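Local coordinates for protein AmbC (Sorangium cellulosum, PDB 5O15) that probably dehydrates a polyketide intermediate and then cyclises it to an oxygen heterocycle, as a bifunctional dehydratase-cyclase domain of ambruticin biosynthesis, at residues L49-L54 with P175-V180; L194-G199 with P211-A216. All coordinates share one frame; numbering follows the deposited sequence.

Interaction 1: L49-L54 with P175-V180; sequences LDHVVL and PAFRGV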
loop_
_atom_site.group_PDB
_atom_site.type_symbol
_atom_site.label_atom_id
_atom_site.label_comp_id
_atom_site.label_asym_id
_atom_site.label_seq_id
_atom_site.Cartn_x
_atom_site.Cartn_y
_atom_site.Cartn_z
ATOM N N LEU A 49 13.818 -3.310 -1.704
ATOM C CA LEU A 49 14.556 -3.150 -2.953
ATOM C C LEU A 49 14.006 -4.010 -4.075
ATOM O O LEU A 49 14.396 -3.820 -5.235
ATOM C CB LEU A 49 16.044 -3.440 -2.732
ATOM C CG LEU A 49 16.749 -2.518 -1.730
ATOM C CD1 LEU A 49 18.188 -3.016 -1.478
ATOM C CD2 LEU A 49 16.704 -1.083 -2.231
ATOM N N ASP A 50 13.153 -4.993 -3.761
ATOM C CA ASP A 50 12.495 -5.745 -4.810
ATOM C C ASP A 50 11.408 -4.940 -5.502
ATOM O O ASP A 50 10.893 -5.393 -6.547
ATOM C CB ASP A 50 11.861 -7.005 -4.221
ATOM C CG ASP A 50 12.864 -8.084 -3.822
ATOM O OD1 ASP A 50 14.064 -7.927 -4.099
ATOM O OD2 ASP A 50 12.409 -9.093 -3.231
ATOM N N HIS A 51 11.076 -3.742 -4.991
ATOM C CA HIS A 51 10.023 -2.928 -5.590
ATOM C C HIS A 51 10.620 -2.027 -6.662
ATOM O O HIS A 51 10.828 -0.820 -6.495
ATOM C CB HIS A 51 9.271 -2.108 -4.544
ATOM C CG HIS A 51 8.017 -1.519 -5.091
ATOM N ND1 HIS A 51 7.882 -0.165 -5.298
ATOM C CD2 HIS A 51 6.852 -2.070 -5.491
ATOM C CE1 HIS A 51 6.683 0.091 -5.791
ATOM N NE2 HIS A 51 6.036 -1.057 -5.929
ATOM N N VAL A 52 10.875 -2.652 -7.816
ATOM C CA VAL A 52 11.431 -1.983 -8.981
ATOM C C VAL A 52 10.283 -1.625 -9.906
ATOM O O VAL A 52 9.578 -2.524 -10.394
ATOM C CB VAL A 52 12.474 -2.858 -9.690
ATOM C CG1 VAL A 52 13.082 -2.096 -10.859
ATOM C CG2 VAL A 52 13.548 -3.327 -8.700
ATOM N N VAL A 53 10.091 -0.315 -10.142
ATOM C CA VAL A 53 8.975 0.185 -10.925
ATOM C C VAL A 53 9.529 0.684 -12.254
ATOM O O VAL A 53 10.155 1.747 -12.334
ATOM C CB VAL A 53 8.234 1.297 -10.189
ATOM C CG1 VAL A 53 7.110 1.770 -11.036
ATOM C CG2 VAL A 53 7.734 0.785 -8.842
ATOM N N LEU A 54 9.373 -0.142 -13.297
ATOM C CA LEU A 54 9.820 0.222 -14.646
ATOM C C LEU A 54 11.290 0.638 -14.652
ATOM O O LEU A 54 11.696 1.555 -15.365
ATOM C CB LEU A 54 8.934 1.300 -15.283
ATOM C CG LEU A 54 7.430 1.030 -15.360
ATOM C CD1 LEU A 54 6.677 2.223 -15.929
ATOM C CD2 LEU A 54 7.139 -0.269 -16.165
ATOM N N PRO A 175 11.411 -10.931 -5.719
ATOM C CA PRO A 175 10.511 -11.941 -5.137
ATOM C C PRO A 175 9.522 -11.426 -4.106
ATOM O O PRO A 175 8.427 -11.972 -3.980
ATOM C CB PRO A 175 11.496 -12.924 -4.487
ATOM C CG PRO A 175 12.748 -12.757 -5.205
ATOM C CD PRO A 175 12.824 -11.364 -5.690
ATOM N N ALA A 176 9.860 -10.387 -3.337
ATOM C CA ALA A 176 8.935 -9.924 -2.299
ATOM C C ALA A 176 7.647 -9.372 -2.895
ATOM O O ALA A 176 6.631 -9.296 -2.193
ATOM C CB ALA A 176 9.585 -8.858 -1.416
ATOM N N PHE A 177 7.667 -8.984 -4.169
ATOM C CA PHE A 177 6.532 -8.369 -4.851
ATOM C C PHE A 177 5.907 -9.315 -5.863
ATOM O O PHE A 177 5.329 -8.872 -6.857
ATOM C CB PHE A 177 6.893 -6.990 -5.402
ATOM C CG PHE A 177 7.142 -6.045 -4.293
ATOM C CD1 PHE A 177 6.101 -5.347 -3.707
ATOM C CD2 PHE A 177 8.401 -5.917 -3.732
ATOM C CE1 PHE A 177 6.325 -4.521 -2.610
ATOM C CE2 PHE A 177 8.624 -5.129 -2.637
ATOM C CZ PHE A 177 7.586 -4.414 -2.099
ATOM N N ARG A 178 5.951 -10.609 -5.551
ATOM C CA ARG A 178 5.178 -11.636 -6.253
ATOM C C ARG A 178 4.342 -12.333 -5.188
ATOM O O ARG A 178 4.689 -13.426 -4.738
ATOM C CB ARG A 178 6.082 -12.613 -7.020
ATOM C CG ARG A 178 6.555 -12.050 -8.345
ATOM C CD ARG A 178 7.293 -13.089 -9.231
ATOM N NE ARG A 178 8.681 -13.139 -8.846
ATOM C CZ ARG A 178 9.600 -12.251 -9.218
ATOM N NH1 ARG A 178 9.254 -11.221 -9.973
ATOM N NH2 ARG A 178 10.865 -12.375 -8.814
ATOM N N GLY A 179 3.268 -11.667 -4.746
ATOM C CA GLY A 179 2.534 -12.118 -3.589
ATOM C C GLY A 179 1.153 -12.641 -3.873
ATOM O O GLY A 179 0.358 -12.760 -2.930
ATOM N N VAL A 180 0.824 -12.943 -5.115
ATOM C CA VAL A 180 -0.494 -13.441 -5.484
ATOM C C VAL A 180 -0.364 -14.917 -5.832
ATOM O O VAL A 180 0.294 -15.281 -6.816
ATOM C CB VAL A 180 -1.083 -12.683 -6.675
ATOM C CG1 VAL A 180 -2.522 -13.140 -6.925
ATOM C CG2 VAL A 180 -1.075 -11.197 -6.427
#
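Asp50 bonds to the turn Pro175-Phe177 and touches the Phe177 ring, and His51 packs on the same ring through CB and its imidazole. Asp50 OD2 accepts the backbone N-H of Ala176 at 2.9 Å from its N, in a nearly straight bond on the anti side of the oxygen and 21° out of the carboxylate plane. The same oxygen lies 3.4 Å from Pro175 CD and 3.4 Å from Ala176 CB, so carbon contacts from both residues flank the hydrogen bond. Asp50 CB reaches the edge of the Phe177 ring, in its plane, at 3.7 Å from CD2. His51 CB sits over one face, 3.9 Å from the ring centroid and offset toward the rim, as a CH-pi contact. The imidazole then turns an edge to the phenyl face, planes at 56°, with His51 CD2 3.8 Å from Phe177 CD1. The His51 and Phe177 side chains cross at about a right angle, His51 CG being anti to its backbone N (chi1 -167°).

Further out, His51 ND1 is hydrogen-bonded to Ile58 O, which should limit rotation of the imidazole, and the backbones of Asp50 and Gly174 are also hydrogen-bonded. His51 fits the histidine of the dehydratase motif His-X-X-X-Gly-X-X-X-X-Pro, consistent with an active-site place. Phe177 packs on Ala212, Asp215 and Gln219 of helix 211-225, while Val53 meets strand 236-247 and helix 297-305.

Interaction 2: L194-G199 with P211-A216; sequences LALPEG and PALLDA
Leu194 and Leu196, at and just beyond the end of strand 189-195, pack on Ala212, Leu213 and Ala216 of helix 211-225 without any hydrogen bond across the contact. Near the strand end, Leu194 CD2 lies 3.9 Å from Ala216 CB and 3.7 Å from Ala216 O, and its CD1 approaches Leu213 O at 3.9 Å. Leu213 sends its side chain back to the strand: its CG is anti to the backbone N (chi1 -175°), and its CD1 lies 3.9 Å from Leu194 CB. One turn earlier in the helix than Ala216, the CD2 methyl of Leu196 lies against Ala212 CB (3.8 Å) and the start of Leu213 (3.7 Å to N), and the Leu196 and Leu213 side chains cross at about a right angle. An alanine in place of Leu194 would probably open a gap beside Ala216 and the carbonyl of Leu213, though CB would still meet Leu213 CD1. This close packing is buried; Leu194 also touches Ala257 and Val180.

The other side is looser. Ala195 turns its CB away from the helix, and the chain then runs out through Pro197 to exposed Glu198 and Gly199. A long central helix wrapped by a curved antiparallel sheet defines the hotdog fold, here doubled; Asp215 and Gln219 of the helix fit the Asp-X-X-X-Gln motif of polyketide dehydratases.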
loop_
_atom_site.group_PDB
_atom_site.type_symbol
_atom_site.label_atom_id
_atom_site.label_comp_id
_atom_site.label_asym_id
_atom_site.label_seq_id
_atom_site.Cartn_x
_atom_site.Cartn_y
_atom_site.Cartn_z
ATOM N N LEU A 194 -3.560 -14.092 -1.349
ATOM C CA LEU A 194 -2.347 -13.298 -1.213
ATOM C C LEU A 194 -1.471 -13.918 -0.133
ATOM O O LEU A 194 -1.963 -14.319 0.917
ATOM C CB LEU A 194 -2.675 -11.866 -0.803
ATOM C CG LEU A 194 -3.729 -11.132 -1.633
ATOM C CD1 LEU A 194 -3.877 -9.700 -1.121
ATOM C CD2 LEU A 194 -3.434 -11.131 -3.122
ATOM N N ALA A 195 -0.168 -13.978 -0.369
ATOM C CA ALA A 195 0.722 -14.518 0.650
ATOM C C ALA A 195 2.103 -13.940 0.464
ATOM O O ALA A 195 2.598 -13.892 -0.663
ATOM C CB ALA A 195 0.821 -16.048 0.568
ATOM N N LEU A 196 2.692 -13.486 1.564
ATOM C CA LEU A 196 4.072 -13.044 1.536
ATOM C C LEU A 196 4.988 -14.235 1.240
ATOM O O LEU A 196 4.794 -15.343 1.778
ATOM C CB LEU A 196 4.470 -12.449 2.883
ATOM C CG LEU A 196 3.842 -11.091 3.295
ATOM C CD1 LEU A 196 4.177 -10.743 4.720
ATOM C CD2 LEU A 196 4.340 -9.989 2.449
ATOM N N PRO A 197 5.991 -14.055 0.389
ATOM C CA PRO A 197 6.961 -15.122 0.133
ATOM C C PRO A 197 7.783 -15.460 1.366
ATOM O O PRO A 197 7.882 -14.688 2.333
ATOM C CB PRO A 197 7.855 -14.536 -0.968
ATOM C CG PRO A 197 7.083 -13.408 -1.535
ATOM C CD PRO A 197 6.186 -12.894 -0.491
ATOM N N GLU A 198 8.369 -16.649 1.317
ATOM C CA GLU A 198 9.229 -17.118 2.383
ATOM C C GLU A 198 10.320 -16.095 2.655
ATOM O O GLU A 198 10.797 -15.411 1.746
ATOM C CB GLU A 198 9.841 -18.454 1.939
ATOM C CG GLU A 198 10.988 -18.994 2.781
ATOM C CD GLU A 198 11.557 -20.300 2.219
ATOM O OE1 GLU A 198 10.863 -20.969 1.416
ATOM O OE2 GLU A 198 12.703 -20.658 2.571
ATOM N N GLY A 199 10.689 -15.979 3.923
ATOM C CA GLY A 199 11.698 -15.031 4.347
ATOM C C GLY A 199 11.029 -13.718 4.680
ATOM O O GLY A 199 11.061 -13.266 5.827
ATOM N N PRO A 211 3.574 -3.859 3.875
ATOM C CA PRO A 211 3.352 -3.206 2.577
ATOM C C PRO A 211 3.396 -4.124 1.386
ATOM O O PRO A 211 2.713 -3.864 0.387
ATOM C CB PRO A 211 4.471 -2.153 2.547
ATOM C CG PRO A 211 4.678 -1.811 3.986
ATOM C CD PRO A 211 4.526 -3.121 4.725
ATOM N N ALA A 212 4.189 -5.196 1.447
ATOM C CA ALA A 212 4.212 -6.121 0.319
ATOM C C ALA A 212 2.938 -6.957 0.228
ATOM O O ALA A 212 2.576 -7.410 -0.855
ATOM C CB ALA A 212 5.443 -7.027 0.385
ATOM N N LEU A 213 2.229 -7.118 1.337
ATOM C CA LEU A 213 0.981 -7.855 1.336
ATOM C C LEU A 213 -0.159 -6.996 0.799
ATOM O O LEU A 213 -0.925 -7.442 -0.061
ATOM C CB LEU A 213 0.726 -8.404 2.740
ATOM C CG LEU A 213 -0.475 -9.304 2.921
ATOM C CD1 LEU A 213 -0.406 -10.540 2.015
ATOM C CD2 LEU A 213 -0.555 -9.725 4.339
ATOM N N LEU A 214 -0.245 -5.716 1.224
ATOM C CA LEU A 214 -1.225 -4.851 0.590
ATOM C C LEU A 214 -0.891 -4.657 -0.894
ATOM O O LEU A 214 -1.793 -4.644 -1.737
ATOM C CB LEU A 214 -1.326 -3.522 1.336
ATOM C CG LEU A 214 -2.347 -2.546 0.742
ATOM C CD1 LEU A 214 -3.759 -3.151 0.756
ATOM C CD2 LEU A 214 -2.350 -1.204 1.523
ATOM N N ASP A 215 0.392 -4.558 -1.236
ATOM C CA ASP A 215 0.750 -4.418 -2.643
ATOM C C ASP A 215 0.318 -5.626 -3.475
ATOM O O ASP A 215 0.003 -5.483 -4.662
ATOM C CB ASP A 215 2.243 -4.185 -2.805
ATOM C CG ASP A 215 2.591 -3.773 -4.204
ATOM O OD1 ASP A 215 2.365 -2.595 -4.546
ATOM O OD2 ASP A 215 3.086 -4.614 -4.983
ATOM N N ALA A 216 0.241 -6.804 -2.859
ATOM C CA ALA A 216 -0.216 -7.985 -3.590
ATOM C C ALA A 216 -1.652 -7.842 -4.063
ATOM O O ALA A 216 -2.016 -8.392 -5.106
ATOM C CB ALA A 216 0.006 -9.234 -2.736
#

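Interaction 2 is buried van der Waals packing of apolar side chains, with no hydrogen bond across it, between helix 211-225 and its own strand, close in sequence and inside one hotdog. Interaction 1 is only partly buried, joins chain from the first and second hotdog regions, and mixes a carboxylate-to-amide bond with aromatic contacts. Their centres are 9 Å apart and they share a boundary. Gly179 O is probably hydrogen-bonded to Ala195 N at 2.9 Å. Phe177 CD1 lies 3.4 Å from Asp215 OD2. Phe177 thus packs beside both His51 and Asp215, which match dehydratase motifs, while the leucines of 194-199 pack on Ala212, Leu213 and Ala216 of the same helix, Ala212 being shared with Phe177.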